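Local coordinates for probable sensor histidine kinase pdtas (Mycobacterium tuberculosis, PDB 2YKF), which probably autophosphorylates on a histidine when c-di-GMP binds its sensor region, starting the PdtaR/PdtaS response to poor nutrient conditions, at residues G7-L10 and A11-V15; V21-L24 and H25-G29. All coordinates share one frame; numbering follows the deposited sequence.

Contacts 1 and 2 are both local, i to i+4 contacts, on successive helices of the GAF domain: 7-10/11-15 closes helix 6-13, and 21-24/25-29 lies within helix 18-38. Their centres are about 13 Å apart, and the helices meet where Leu10 CD1 lies 4.0 Å from Val21 CG1, with Leu10 also against Leu24. Both are partly buried, but the centre of contact 1 lies about 25 Å from the chain centre, that of contact 2 about 13 Å. Contact 1 has a weak last backbone bond and a histidine bonded within its own chain; contact 2 keeps regular bonds throughout, and its His25 reaches the second subunit.

Contact 1: residues G7-L10 and A11-V15; sequences GDLL and AEHTV
Leu10 meets Thr14 where helix 6-13 gives out. Leu10 O accepts Thr14 N at 3.1 Å, but the N-H...O angle of 122° makes this a weak bond. Thr14 is the first residue to leave helical backbone angles, and its side chain is brought against the same oxygen: Thr14 CB stands 3.0 Å from Leu10 O, a tight approach, and Thr14 chi1 (-108°) is not staggered, which suggests some strain.

One residue back the helix is still regular, for Leu9 O takes His13 N at 3.0 Å in a much straighter bond (161°). The imidazole also lies close to that oxygen, which stands oblique to the ring, His13 CD2 being 3.4 Å from Leu9 O. Both side chains have CG beside the backbone N and anti to the carbonyl carbon, which sends them the same way, side by side, with Leu9 CD2 4.1 Å from His13 CD2.

These residues make up nearly all of the short N-terminal alpha-helix 6-13 of the GAF domain, laid against its antiparallel sheet: Leu9 touches Val56, His13 touches Val54 and Leu10 touches Val46. Leu10 also packs on Val21 and Leu24 of helix 18-38. His13 ND1 is hydrogen-bonded to Arg48 NH2, while Glu12 CG rests 3.6 Å above the centre of one face of the His13 ring.

On the exposed flank Ala11 N bonds to Gly7 O at 3.0 Å, and its methyl CB sits 3.6 Å from that same Gly7 O.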
loop_
_atom_site.group_PDB
_atom_site.type_symbol
_atom_site.label_atom_id
_atom_site.label_comp_id
_atom_site.label_asym_id
_atom_site.label_seq_id
_atom_site.Cartn_x
_atom_site.Cartn_y
_atom_site.Cartn_z
ATOM N N GLY A 7 6.142 -18.614 12.703
ATOM C CA GLY A 7 5.839 -19.520 13.848
ATOM C C GLY A 7 6.552 -20.888 13.790
ATOM O O GLY A 7 7.228 -21.305 14.761
ATOM N N ASP A 8 6.419 -21.577 12.652
ATOM C CA ASP A 8 7.075 -22.904 12.449
ATOM C C ASP A 8 8.579 -22.782 12.565
ATOM O O ASP A 8 9.213 -23.604 13.252
ATOM C CB ASP A 8 6.644 -23.620 11.138
ATOM C CG ASP A 8 5.118 -23.821 11.044
ATOM O OD1 ASP A 8 4.444 -23.909 12.120
ATOM O OD2 ASP A 8 4.588 -23.860 9.898
ATOM N N LEU A 9 9.155 -21.737 11.959
ATOM C CA LEU A 9 10.588 -21.493 12.062
ATOM C C LEU A 9 11.097 -21.213 13.457
ATOM O O LEU A 9 12.138 -21.747 13.848
ATOM C CB LEU A 9 11.038 -20.377 11.120
ATOM C CG LEU A 9 10.934 -20.764 9.629
ATOM C CD1 LEU A 9 11.472 -19.642 8.734
ATOM C CD2 LEU A 9 11.595 -22.126 9.288
ATOM N N LEU A 10 10.387 -20.367 14.220
ATOM C CA LEU A 10 10.818 -20.076 15.594
ATOM C C LEU A 10 10.708 -21.342 16.516
ATOM O O LEU A 10 11.524 -21.533 17.392
ATOM C CB LEU A 10 10.027 -18.872 16.179
ATOM C CG LEU A 10 10.157 -17.505 15.492
ATOM C CD1 LEU A 10 9.197 -16.467 16.153
ATOM C CD2 LEU A 10 11.538 -17.048 15.581
ATOM N N ALA A 11 9.689 -22.181 16.311
ATOM C CA ALA A 11 9.551 -23.431 17.086
ATOM C C ALA A 11 10.657 -24.438 16.757
ATOM O O ALA A 11 11.228 -25.053 17.648
ATOM C CB ALA A 11 8.186 -24.060 16.903
ATOM N N GLU A 12 10.959 -24.580 15.476
ATOM C CA GLU A 12 11.997 -25.470 15.017
ATOM C C GLU A 12 13.363 -25.070 15.519
ATOM O O GLU A 12 14.062 -25.894 16.122
ATOM C CB GLU A 12 12.015 -25.499 13.497
ATOM C CG GLU A 12 13.179 -26.289 12.934
ATOM C CD GLU A 12 13.003 -27.785 13.138
ATOM O OE1 GLU A 12 11.827 -28.261 13.191
ATOM O OE2 GLU A 12 14.040 -28.480 13.252
ATOM N N HIS A 13 13.747 -23.816 15.279
ATOM C CA HIS A 13 15.140 -23.376 15.449
ATOM C C HIS A 13 15.466 -22.654 16.732
ATOM O O HIS A 13 16.601 -22.295 16.963
ATOM C CB HIS A 13 15.539 -22.463 14.290
ATOM C CG HIS A 13 15.497 -23.142 12.955
ATOM N ND1 HIS A 13 16.393 -24.130 12.599
ATOM C CD2 HIS A 13 14.660 -22.995 11.897
ATOM C CE1 HIS A 13 16.125 -24.547 11.368
ATOM N NE2 HIS A 13 15.079 -23.874 10.918
ATOM N N THR A 14 14.483 -22.363 17.556
ATOM C CA THR A 14 14.727 -21.384 18.600
ATOM C C THR A 14 14.233 -21.914 19.952
ATOM O O THR A 14 13.376 -22.808 19.989
ATOM C CB THR A 14 14.015 -20.061 18.173
ATOM O OG1 THR A 14 14.978 -19.068 17.771
ATOM C CG2 THR A 14 13.126 -19.583 19.187
ATOM N N VAL A 15 14.787 -21.404 21.052
ATOM C CA VAL A 15 14.182 -21.651 22.380
ATOM C C VAL A 15 13.617 -20.369 23.064
ATOM O O VAL A 15 13.538 -20.260 24.280
ATOM C CB VAL A 15 15.101 -22.531 23.310
ATOM C CG1 VAL A 15 15.526 -23.804 22.553
ATOM C CG2 VAL A 15 16.324 -21.762 23.815
#

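Contact 2: residues V21-L24 and H25-G29; sequences VDHL and HAVVG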
loop_
_atom_site.group_PDB
_atom_site.type_symbol
_atom_site.label_atom_id
_atom_site.label_comp_id
_atom_site.label_asym_id
_atom_site.label_seq_id
_atom_site.Cartn_x
_atom_site.Cartn_y
_atom_site.Cartn_z
ATOM N N VAL A 21 8.391 -14.789 21.418
ATOM C CA VAL A 21 7.802 -15.290 20.162
ATOM C C VAL A 21 6.639 -14.364 19.682
ATOM O O VAL A 21 6.644 -13.909 18.539
ATOM C CB VAL A 21 7.385 -16.743 20.246
ATOM C CG1 VAL A 21 6.537 -17.131 19.018
ATOM C CG2 VAL A 21 8.671 -17.687 20.345
ATOM N N ASP A 22 5.701 -14.049 20.573
ATOM C CA ASP A 22 4.676 -13.009 20.309
ATOM C C ASP A 22 5.187 -11.696 19.807
ATOM O O ASP A 22 4.618 -11.135 18.883
ATOM C CB ASP A 22 3.932 -12.650 21.591
ATOM C CG ASP A 22 2.990 -13.676 22.003
ATOM O OD1 ASP A 22 2.677 -14.581 21.172
ATOM O OD2 ASP A 22 2.495 -13.542 23.163
ATOM N N HIS A 23 6.204 -11.161 20.474
ATOM C CA HIS A 23 6.768 -9.925 20.060
ATOM C C HIS A 23 7.313 -9.989 18.606
ATOM O O HIS A 23 7.146 -9.035 17.849
ATOM C CB HIS A 23 7.878 -9.522 21.007
ATOM C CG HIS A 23 8.443 -8.161 20.743
ATOM N ND1 HIS A 23 7.742 -7.002 20.997
ATOM C CD2 HIS A 23 9.660 -7.775 20.292
ATOM C CE1 HIS A 23 8.509 -5.961 20.731
ATOM N NE2 HIS A 23 9.691 -6.408 20.316
ATOM N N LEU A 24 7.976 -11.087 18.228
ATOM C CA LEU A 24 8.477 -11.153 16.863
ATOM C C LEU A 24 7.329 -11.250 15.893
ATOM O O LEU A 24 7.402 -10.673 14.806
ATOM C CB LEU A 24 9.490 -12.302 16.626
ATOM C CG LEU A 24 10.794 -12.087 17.443
ATOM C CD1 LEU A 24 11.745 -13.229 17.178
ATOM C CD2 LEU A 24 11.455 -10.805 17.092
ATOM N N HIS A 25 6.287 -11.996 16.245
ATOM C CA HIS A 25 5.092 -12.055 15.378
ATOM C C HIS A 25 4.523 -10.629 15.152
ATOM O O HIS A 25 4.172 -10.252 14.032
ATOM C CB HIS A 25 3.984 -12.914 15.988
ATOM C CG HIS A 25 4.176 -14.382 15.788
ATOM N ND1 HIS A 25 3.808 -15.034 14.627
ATOM C CD2 HIS A 25 4.616 -15.355 16.637
ATOM C CE1 HIS A 25 4.030 -16.340 14.756
ATOM N NE2 HIS A 25 4.523 -16.558 15.964
ATOM N N ALA A 26 4.431 -9.877 16.228
ATOM C CA ALA A 26 4.024 -8.435 16.183
ATOM C C ALA A 26 4.937 -7.572 15.307
ATOM O O ALA A 26 4.459 -6.730 14.520
ATOM C CB ALA A 26 3.950 -7.861 17.650
ATOM N N VAL A 27 6.269 -7.742 15.414
ATOM C CA VAL A 27 7.164 -7.043 14.513
ATOM C C VAL A 27 6.826 -7.290 13.032
ATOM O O VAL A 27 6.692 -6.311 12.233
ATOM C CB VAL A 27 8.669 -7.454 14.715
ATOM C CG1 VAL A 27 9.542 -6.811 13.590
ATOM C CG2 VAL A 27 9.131 -7.006 16.172
ATOM N N VAL A 28 6.738 -8.563 12.657
ATOM C CA VAL A 28 6.423 -8.948 11.283
ATOM C C VAL A 28 4.993 -8.467 10.859
ATOM O O VAL A 28 4.774 -8.087 9.718
ATOM C CB VAL A 28 6.600 -10.493 11.082
ATOM C CG1 VAL A 28 6.209 -10.879 9.656
ATOM C CG2 VAL A 28 8.095 -10.866 11.305
ATOM N N GLY A 29 4.091 -8.382 11.810
ATOM C CA GLY A 29 2.748 -7.909 11.534
ATOM C C GLY A 29 2.793 -6.413 11.253
ATOM O O GLY A 29 1.881 -5.905 10.630
#
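From Val21 to Val28 the backbone holds four consecutive i to i+4 hydrogen bonds, His25 to Val21, Ala26 to Asp22, Val27 to His23 and Val28 to Leu24, with N-H...O angles of 160° or more. They make this regular alpha-helix, part of the long helix 18-38 that packs on the antiparallel sheet of the GAF domain: Leu24 reaches Met44, Val46 and Val118, and Val27 reaches Met44 and Val118.

His25 is the side chain most engaged with the preceding turn. Its CG lies beside the backbone N, anti to the carbonyl carbon (chi1 -81°), which leads the ring back along the helix until Val21 O stands at its edge, near the ring plane. His25 CD2 is 3.1 Å from Val21 O, so the carbonyl that accepts His25 N at 3.0 Å also faces a ring C-H. The Val21 and His25 side chains lie side by side, with Val21 CG1 3.5 Å from His25 CD2. At the far side of the imidazole, ND1 is hydrogen-bonded to Glu285 OE1 of the second subunit; this bond probably helps to set the rotation of the ring, and it brings the helix into the subunit interface.

A second histidine lies on the sheet side. Val27 CG2 comes over one face of the His23 ring, its nearest ring atom being His23 CD2 at 4.2 Å, and that ring also meets Phe120 with the planes at about 40°. The same valine methyl dips close to the backbone, Val27 CG2 lying 3.3 Å from His23 O.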